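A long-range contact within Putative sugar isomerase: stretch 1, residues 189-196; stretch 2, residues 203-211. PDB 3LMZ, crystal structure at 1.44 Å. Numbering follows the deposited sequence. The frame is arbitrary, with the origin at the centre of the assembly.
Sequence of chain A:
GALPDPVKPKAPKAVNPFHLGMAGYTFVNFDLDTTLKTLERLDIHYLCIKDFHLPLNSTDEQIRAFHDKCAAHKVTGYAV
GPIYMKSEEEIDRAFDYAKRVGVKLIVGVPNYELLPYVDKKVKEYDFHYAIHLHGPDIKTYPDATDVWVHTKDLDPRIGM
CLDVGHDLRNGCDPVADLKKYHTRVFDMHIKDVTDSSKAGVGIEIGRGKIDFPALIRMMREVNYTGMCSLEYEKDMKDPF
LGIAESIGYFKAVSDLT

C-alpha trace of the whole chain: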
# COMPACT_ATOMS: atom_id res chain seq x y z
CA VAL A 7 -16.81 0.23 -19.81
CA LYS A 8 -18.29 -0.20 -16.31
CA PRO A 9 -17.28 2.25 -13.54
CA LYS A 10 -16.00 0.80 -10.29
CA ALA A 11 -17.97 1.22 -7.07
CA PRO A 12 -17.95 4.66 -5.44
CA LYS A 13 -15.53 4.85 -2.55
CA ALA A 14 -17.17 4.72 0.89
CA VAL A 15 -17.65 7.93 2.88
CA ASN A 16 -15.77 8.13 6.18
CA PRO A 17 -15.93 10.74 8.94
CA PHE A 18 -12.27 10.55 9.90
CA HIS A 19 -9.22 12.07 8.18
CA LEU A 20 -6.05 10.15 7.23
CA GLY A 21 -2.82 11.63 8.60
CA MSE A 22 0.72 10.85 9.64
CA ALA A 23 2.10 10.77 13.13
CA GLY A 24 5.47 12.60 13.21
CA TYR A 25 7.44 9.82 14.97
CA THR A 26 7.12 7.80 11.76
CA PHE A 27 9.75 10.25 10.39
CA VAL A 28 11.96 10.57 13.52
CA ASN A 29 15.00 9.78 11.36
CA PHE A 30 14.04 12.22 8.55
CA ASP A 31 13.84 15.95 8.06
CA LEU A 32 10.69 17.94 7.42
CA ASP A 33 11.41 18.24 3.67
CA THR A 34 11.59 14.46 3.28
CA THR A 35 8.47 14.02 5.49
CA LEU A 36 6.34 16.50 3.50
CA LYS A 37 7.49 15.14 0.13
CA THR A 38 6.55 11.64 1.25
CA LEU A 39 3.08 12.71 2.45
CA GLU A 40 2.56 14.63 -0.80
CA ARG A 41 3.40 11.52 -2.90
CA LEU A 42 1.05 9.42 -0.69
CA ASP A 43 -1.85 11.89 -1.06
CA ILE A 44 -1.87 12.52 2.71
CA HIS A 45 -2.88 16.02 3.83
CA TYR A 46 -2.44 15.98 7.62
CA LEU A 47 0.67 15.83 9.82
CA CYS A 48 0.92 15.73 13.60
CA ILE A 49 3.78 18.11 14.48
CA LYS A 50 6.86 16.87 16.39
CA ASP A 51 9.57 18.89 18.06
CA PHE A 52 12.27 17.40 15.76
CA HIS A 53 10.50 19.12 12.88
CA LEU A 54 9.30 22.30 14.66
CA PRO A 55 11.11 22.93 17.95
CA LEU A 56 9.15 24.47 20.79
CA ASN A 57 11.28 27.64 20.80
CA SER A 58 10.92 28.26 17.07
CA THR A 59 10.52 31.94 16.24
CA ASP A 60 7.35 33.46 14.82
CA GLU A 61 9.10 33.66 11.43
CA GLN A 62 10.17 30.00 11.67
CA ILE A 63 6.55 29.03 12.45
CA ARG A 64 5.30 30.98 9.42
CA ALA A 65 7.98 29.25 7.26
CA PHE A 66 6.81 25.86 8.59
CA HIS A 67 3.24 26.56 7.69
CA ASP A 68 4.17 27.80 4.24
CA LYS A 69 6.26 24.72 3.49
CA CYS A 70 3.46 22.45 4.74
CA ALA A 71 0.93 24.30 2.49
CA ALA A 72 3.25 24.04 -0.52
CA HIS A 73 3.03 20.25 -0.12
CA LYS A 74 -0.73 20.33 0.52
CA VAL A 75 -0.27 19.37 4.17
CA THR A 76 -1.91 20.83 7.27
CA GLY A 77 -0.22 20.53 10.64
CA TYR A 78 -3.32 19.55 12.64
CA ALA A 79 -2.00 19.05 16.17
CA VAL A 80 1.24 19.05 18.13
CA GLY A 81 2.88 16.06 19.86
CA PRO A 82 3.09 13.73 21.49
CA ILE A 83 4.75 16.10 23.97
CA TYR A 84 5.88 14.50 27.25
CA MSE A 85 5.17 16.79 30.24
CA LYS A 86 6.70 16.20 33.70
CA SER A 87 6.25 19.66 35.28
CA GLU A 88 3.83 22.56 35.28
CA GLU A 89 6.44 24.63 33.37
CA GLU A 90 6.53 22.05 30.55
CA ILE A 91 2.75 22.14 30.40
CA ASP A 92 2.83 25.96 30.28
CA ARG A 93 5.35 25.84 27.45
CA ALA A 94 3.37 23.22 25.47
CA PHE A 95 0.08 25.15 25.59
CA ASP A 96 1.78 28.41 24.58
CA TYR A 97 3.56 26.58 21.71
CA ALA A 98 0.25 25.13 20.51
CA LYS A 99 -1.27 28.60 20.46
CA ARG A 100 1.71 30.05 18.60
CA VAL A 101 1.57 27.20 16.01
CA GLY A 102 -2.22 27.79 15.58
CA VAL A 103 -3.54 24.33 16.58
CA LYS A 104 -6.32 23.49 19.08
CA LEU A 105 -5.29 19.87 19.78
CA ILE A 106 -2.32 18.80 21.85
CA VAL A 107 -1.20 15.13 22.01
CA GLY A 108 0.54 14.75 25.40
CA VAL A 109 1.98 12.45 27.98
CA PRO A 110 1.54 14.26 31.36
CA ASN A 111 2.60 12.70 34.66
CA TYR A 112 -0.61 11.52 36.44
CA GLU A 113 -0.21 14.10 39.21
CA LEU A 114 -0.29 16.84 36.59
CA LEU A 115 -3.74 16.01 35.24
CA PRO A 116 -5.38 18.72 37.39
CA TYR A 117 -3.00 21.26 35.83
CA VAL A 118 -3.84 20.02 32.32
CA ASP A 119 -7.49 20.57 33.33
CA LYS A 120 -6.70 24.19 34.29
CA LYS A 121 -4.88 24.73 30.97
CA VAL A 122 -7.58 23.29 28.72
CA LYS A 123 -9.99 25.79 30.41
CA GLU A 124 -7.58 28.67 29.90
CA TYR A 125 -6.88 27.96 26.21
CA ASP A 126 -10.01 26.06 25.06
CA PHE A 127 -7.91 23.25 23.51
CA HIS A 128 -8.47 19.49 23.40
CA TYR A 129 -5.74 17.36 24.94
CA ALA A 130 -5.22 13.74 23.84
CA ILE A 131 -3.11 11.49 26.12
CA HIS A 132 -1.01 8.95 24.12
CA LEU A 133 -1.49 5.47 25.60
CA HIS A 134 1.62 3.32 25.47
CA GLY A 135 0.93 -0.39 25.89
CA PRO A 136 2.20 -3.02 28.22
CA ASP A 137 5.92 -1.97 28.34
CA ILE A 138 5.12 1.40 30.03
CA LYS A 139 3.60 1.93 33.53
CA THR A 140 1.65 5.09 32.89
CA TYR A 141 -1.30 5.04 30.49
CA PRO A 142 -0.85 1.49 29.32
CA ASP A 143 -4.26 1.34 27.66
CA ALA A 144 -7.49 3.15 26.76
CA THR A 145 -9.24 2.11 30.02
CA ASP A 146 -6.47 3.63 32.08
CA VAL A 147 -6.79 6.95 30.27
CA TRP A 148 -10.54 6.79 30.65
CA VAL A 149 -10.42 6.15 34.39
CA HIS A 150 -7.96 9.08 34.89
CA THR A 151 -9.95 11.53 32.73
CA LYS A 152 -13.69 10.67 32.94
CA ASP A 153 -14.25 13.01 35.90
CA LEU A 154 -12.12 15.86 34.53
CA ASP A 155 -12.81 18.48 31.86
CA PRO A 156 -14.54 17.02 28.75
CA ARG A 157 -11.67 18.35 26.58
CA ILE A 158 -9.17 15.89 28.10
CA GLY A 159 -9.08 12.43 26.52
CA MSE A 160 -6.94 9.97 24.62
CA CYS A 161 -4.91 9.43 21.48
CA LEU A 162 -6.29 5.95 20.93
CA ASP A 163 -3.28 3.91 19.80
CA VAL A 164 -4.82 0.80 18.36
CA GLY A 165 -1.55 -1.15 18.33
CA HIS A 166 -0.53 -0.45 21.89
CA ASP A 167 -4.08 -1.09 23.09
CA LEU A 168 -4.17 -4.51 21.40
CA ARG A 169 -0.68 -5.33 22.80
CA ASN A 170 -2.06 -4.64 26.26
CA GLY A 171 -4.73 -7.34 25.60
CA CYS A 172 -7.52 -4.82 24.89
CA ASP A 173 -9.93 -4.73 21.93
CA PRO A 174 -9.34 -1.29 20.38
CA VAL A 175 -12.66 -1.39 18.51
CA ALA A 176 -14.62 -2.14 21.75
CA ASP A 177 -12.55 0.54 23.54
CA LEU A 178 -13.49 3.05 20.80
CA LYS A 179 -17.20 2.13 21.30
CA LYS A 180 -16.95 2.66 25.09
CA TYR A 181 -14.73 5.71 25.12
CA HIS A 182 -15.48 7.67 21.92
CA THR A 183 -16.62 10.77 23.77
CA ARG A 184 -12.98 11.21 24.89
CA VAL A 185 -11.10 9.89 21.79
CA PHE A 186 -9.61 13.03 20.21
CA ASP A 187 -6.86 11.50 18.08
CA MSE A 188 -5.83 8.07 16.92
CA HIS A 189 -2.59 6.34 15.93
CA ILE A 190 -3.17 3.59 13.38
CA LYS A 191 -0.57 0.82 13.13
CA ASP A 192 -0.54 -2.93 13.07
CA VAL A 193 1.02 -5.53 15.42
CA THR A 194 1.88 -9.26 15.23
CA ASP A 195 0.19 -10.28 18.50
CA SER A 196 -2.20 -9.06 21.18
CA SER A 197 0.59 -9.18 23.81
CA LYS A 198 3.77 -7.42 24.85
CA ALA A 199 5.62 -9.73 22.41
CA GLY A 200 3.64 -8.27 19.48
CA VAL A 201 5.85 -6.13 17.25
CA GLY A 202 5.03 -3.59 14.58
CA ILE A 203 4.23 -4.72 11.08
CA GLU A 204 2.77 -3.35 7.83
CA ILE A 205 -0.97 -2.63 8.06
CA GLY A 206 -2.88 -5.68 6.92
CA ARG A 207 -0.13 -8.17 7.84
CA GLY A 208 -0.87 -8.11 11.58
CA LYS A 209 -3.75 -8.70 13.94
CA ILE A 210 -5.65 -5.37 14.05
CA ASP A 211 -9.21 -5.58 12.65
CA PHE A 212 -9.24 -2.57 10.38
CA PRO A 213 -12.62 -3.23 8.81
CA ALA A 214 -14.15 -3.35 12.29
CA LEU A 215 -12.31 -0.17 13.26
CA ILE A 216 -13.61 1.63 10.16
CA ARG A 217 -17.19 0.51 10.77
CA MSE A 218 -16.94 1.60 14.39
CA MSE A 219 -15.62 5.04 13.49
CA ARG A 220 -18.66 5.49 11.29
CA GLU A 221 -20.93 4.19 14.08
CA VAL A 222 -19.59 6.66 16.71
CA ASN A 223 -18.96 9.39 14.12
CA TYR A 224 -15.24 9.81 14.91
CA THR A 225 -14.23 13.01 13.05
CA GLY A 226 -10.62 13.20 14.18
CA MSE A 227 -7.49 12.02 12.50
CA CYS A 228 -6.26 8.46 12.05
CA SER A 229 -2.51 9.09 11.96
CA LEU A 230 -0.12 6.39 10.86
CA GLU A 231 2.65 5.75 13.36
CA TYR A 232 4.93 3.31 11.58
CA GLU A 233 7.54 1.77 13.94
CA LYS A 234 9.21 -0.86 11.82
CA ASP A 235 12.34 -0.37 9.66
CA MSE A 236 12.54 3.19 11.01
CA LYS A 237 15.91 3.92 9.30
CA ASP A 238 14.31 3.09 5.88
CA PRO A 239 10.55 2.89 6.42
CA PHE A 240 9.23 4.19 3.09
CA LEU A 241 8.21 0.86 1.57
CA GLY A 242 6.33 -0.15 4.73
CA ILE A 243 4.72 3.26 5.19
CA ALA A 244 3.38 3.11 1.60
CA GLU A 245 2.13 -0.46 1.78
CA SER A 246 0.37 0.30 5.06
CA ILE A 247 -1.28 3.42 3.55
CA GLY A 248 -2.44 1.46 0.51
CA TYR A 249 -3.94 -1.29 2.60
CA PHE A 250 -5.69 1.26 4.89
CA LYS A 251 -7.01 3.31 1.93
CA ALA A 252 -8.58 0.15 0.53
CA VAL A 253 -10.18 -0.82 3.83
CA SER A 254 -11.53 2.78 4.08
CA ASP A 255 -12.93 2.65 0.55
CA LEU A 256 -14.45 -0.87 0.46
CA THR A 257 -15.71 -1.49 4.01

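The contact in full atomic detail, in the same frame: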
# COMPACT_ATOMS: atom_id res chain seq x y z
N HIS A 189 -3.72 6.90 16.69
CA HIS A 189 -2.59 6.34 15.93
C HIS A 189 -3.04 4.99 15.41
O HIS A 189 -3.34 4.05 16.19
CB HIS A 189 -1.34 6.23 16.82
CG HIS A 189 -0.73 7.56 17.15
ND1 HIS A 189 0.46 7.70 17.84
CD2 HIS A 189 -1.10 8.81 16.79
CE1 HIS A 189 0.76 8.99 17.93
NE2 HIS A 189 -0.17 9.69 17.29
N ILE A 190 -2.96 4.86 14.08
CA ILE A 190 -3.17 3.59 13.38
C ILE A 190 -1.82 2.96 13.14
O ILE A 190 -0.83 3.67 12.91
CB ILE A 190 -4.01 3.73 12.08
CG1 ILE A 190 -3.42 4.76 11.13
CG2 ILE A 190 -5.47 4.12 12.45
CD1 ILE A 190 -4.01 4.68 9.76
N LYS A 191 -1.77 1.64 13.29
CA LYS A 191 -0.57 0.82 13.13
C LYS A 191 -1.08 -0.61 13.29
O LYS A 191 -2.25 -0.84 13.71
CB LYS A 191 0.49 1.13 14.21
CG LYS A 191 -0.05 1.01 15.65
CD LYS A 191 0.98 1.37 16.72
CE LYS A 191 1.36 2.83 16.67
NZ LYS A 191 2.17 3.20 17.93
N ASP A 192 -0.23 -1.54 12.89
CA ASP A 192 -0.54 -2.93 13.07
C ASP A 192 0.53 -3.65 13.89
O ASP A 192 1.67 -3.21 13.96
CB ASP A 192 -0.69 -3.62 11.70
CG ASP A 192 -1.74 -4.76 11.68
OD1 ASP A 192 -2.16 -5.25 12.79
OD2 ASP A 192 -2.08 -5.23 10.51
N VAL A 193 0.16 -4.75 14.50
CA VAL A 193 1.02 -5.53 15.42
C VAL A 193 0.85 -7.02 15.15
O VAL A 193 -0.21 -7.47 14.72
CB VAL A 193 0.67 -5.15 16.92
CG1 VAL A 193 1.09 -3.68 17.18
CG2 VAL A 193 -0.81 -5.46 17.28
N THR A 194 1.86 -7.82 15.56
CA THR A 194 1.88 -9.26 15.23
C THR A 194 1.18 -10.12 16.29
O THR A 194 0.90 -11.28 16.04
CB THR A 194 3.31 -9.75 15.05
OG1 THR A 194 4.02 -9.57 16.29
CG2 THR A 194 4.04 -8.95 13.94
N ASP A 195 0.86 -9.53 17.44
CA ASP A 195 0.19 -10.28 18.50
C ASP A 195 -0.46 -9.33 19.47
O ASP A 195 0.01 -8.18 19.61
CB ASP A 195 1.19 -11.20 19.27
CG ASP A 195 0.50 -12.24 20.10
OD1 ASP A 195 -0.64 -12.63 19.80
OD2 ASP A 195 1.12 -12.69 21.08
N SER A 196 -1.52 -9.79 20.12
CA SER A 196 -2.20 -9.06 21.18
C SER A 196 -1.53 -9.31 22.55
O SER A 196 -2.18 -9.70 23.53
CB SER A 196 -3.68 -9.50 21.22
OG SER A 196 -3.80 -10.93 21.28
N ILE A 203 4.23 -4.11 12.40
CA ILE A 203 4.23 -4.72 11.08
C ILE A 203 3.38 -3.86 10.15
O ILE A 203 2.54 -3.12 10.61
CB ILE A 203 3.78 -6.21 11.13
CG1 ILE A 203 4.15 -6.98 9.85
CG2 ILE A 203 2.27 -6.36 11.49
CD1 ILE A 203 3.98 -8.49 9.99
N GLU A 204 3.51 -4.08 8.86
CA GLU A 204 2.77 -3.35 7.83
C GLU A 204 1.28 -3.58 8.07
O GLU A 204 0.88 -4.70 8.34
CB GLU A 204 3.17 -3.87 6.44
CG GLU A 204 4.57 -3.52 6.07
CD GLU A 204 5.64 -4.52 6.50
OE1 GLU A 204 5.46 -5.33 7.44
OE2 GLU A 204 6.77 -4.50 5.89
N ILE A 205 0.46 -2.53 7.88
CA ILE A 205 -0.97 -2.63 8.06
C ILE A 205 -1.51 -3.66 7.10
O ILE A 205 -1.19 -3.68 5.89
CB ILE A 205 -1.67 -1.26 7.85
CG1 ILE A 205 -1.34 -0.37 9.06
CG2 ILE A 205 -3.18 -1.45 7.61
CD1 ILE A 205 -2.00 0.99 9.03
N GLY A 206 -2.31 -4.58 7.66
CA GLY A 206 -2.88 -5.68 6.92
C GLY A 206 -2.20 -7.02 7.19
O GLY A 206 -2.84 -8.07 7.03
N ARG A 207 -0.92 -6.97 7.54
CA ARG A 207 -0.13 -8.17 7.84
C ARG A 207 -0.31 -8.67 9.26
O ARG A 207 0.11 -9.78 9.57
CB ARG A 207 1.36 -7.96 7.56
CG ARG A 207 1.66 -7.62 6.17
CD ARG A 207 3.15 -7.69 5.93
NE ARG A 207 3.65 -7.09 4.70
CZ ARG A 207 4.88 -7.24 4.25
NH1 ARG A 207 5.71 -8.10 4.84
NH2 ARG A 207 5.21 -6.62 3.18
N GLY A 208 -0.78 -7.82 10.15
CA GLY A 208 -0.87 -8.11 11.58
C GLY A 208 -2.26 -8.49 12.03
O GLY A 208 -3.05 -9.05 11.29
N LYS A 209 -2.55 -8.17 13.28
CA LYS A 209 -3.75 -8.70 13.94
C LYS A 209 -4.88 -7.69 14.06
O LYS A 209 -5.99 -8.09 14.43
CB LYS A 209 -3.42 -9.24 15.35
CG LYS A 209 -2.54 -10.47 15.34
CD LYS A 209 -3.24 -11.59 14.64
N ILE A 210 -4.65 -6.41 13.81
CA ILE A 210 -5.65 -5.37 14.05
C ILE A 210 -6.81 -5.51 13.04
O ILE A 210 -6.56 -5.81 11.87
CB ILE A 210 -5.05 -3.97 13.95
CG1 ILE A 210 -4.07 -3.71 15.08
CG2 ILE A 210 -6.19 -2.92 13.89
CD1 ILE A 210 -4.68 -3.37 16.45
N ASP A 211 -8.05 -5.44 13.53
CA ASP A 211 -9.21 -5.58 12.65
C ASP A 211 -9.58 -4.20 12.10
O ASP A 211 -10.38 -3.45 12.66
CB ASP A 211 -10.35 -6.16 13.44
CG ASP A 211 -11.55 -6.59 12.59
OD1 ASP A 211 -11.68 -6.13 11.43
OD2 ASP A 211 -12.34 -7.40 13.13
O HOH W 1 2.09 -0.45 11.49
O HOH W 2 -4.53 -6.33 10.12

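Stretch 1 leaves a strand at His189 and Ile190 and runs on extended through Val193, then turns at Thr194, while stretch 2, without regular helix or strand, curls around Asp192. Ile203 N donates to Asp192 O (3.1 Å), and water 1 links the same two residues, donating to Ile203 O (2.8 Å) and accepting from Asp192 N (2.9 Å). A type II turn from Glu204 to Arg207, closed by Arg207 N to Glu204 O (3.0 Å), then bends the chain back, and Lys209 N donates to Val193 O (2.8 Å).

The Asp192 carboxylate fills the resulting loop and accepts three of its backbone amides: OD2 takes Gly206 N and Gly208 N (both 2.9 Å), OD1 takes Ile210 N (2.9 Å). Val193 N also donates to Asp192 OD1 (2.9 Å), so the negative charge is met by backbone NH dipoles. Water 2 lies 2.7 Å from both Asp192 OD2 and Ile210 O. Gly208 lies so close that an ideal CB would sit 2.4 Å from both Val193 O and Asp192 OD1; Gly206 has a positive phi suited to glycine.

Apolar contacts flank this polar centre. Ile190 CD1 meets Ile205 CD1 (4.3 Å), Val193 CG2 meets Ile210 CG1 (4.3 Å), and Thr194 CG2 packs on Ile203 CB (3.9 Å). Lys209 CG lies 3.6 Å from Thr194 O. Lys191 O, 3.7 Å from Ile210 CG1, is buried without a polar partner.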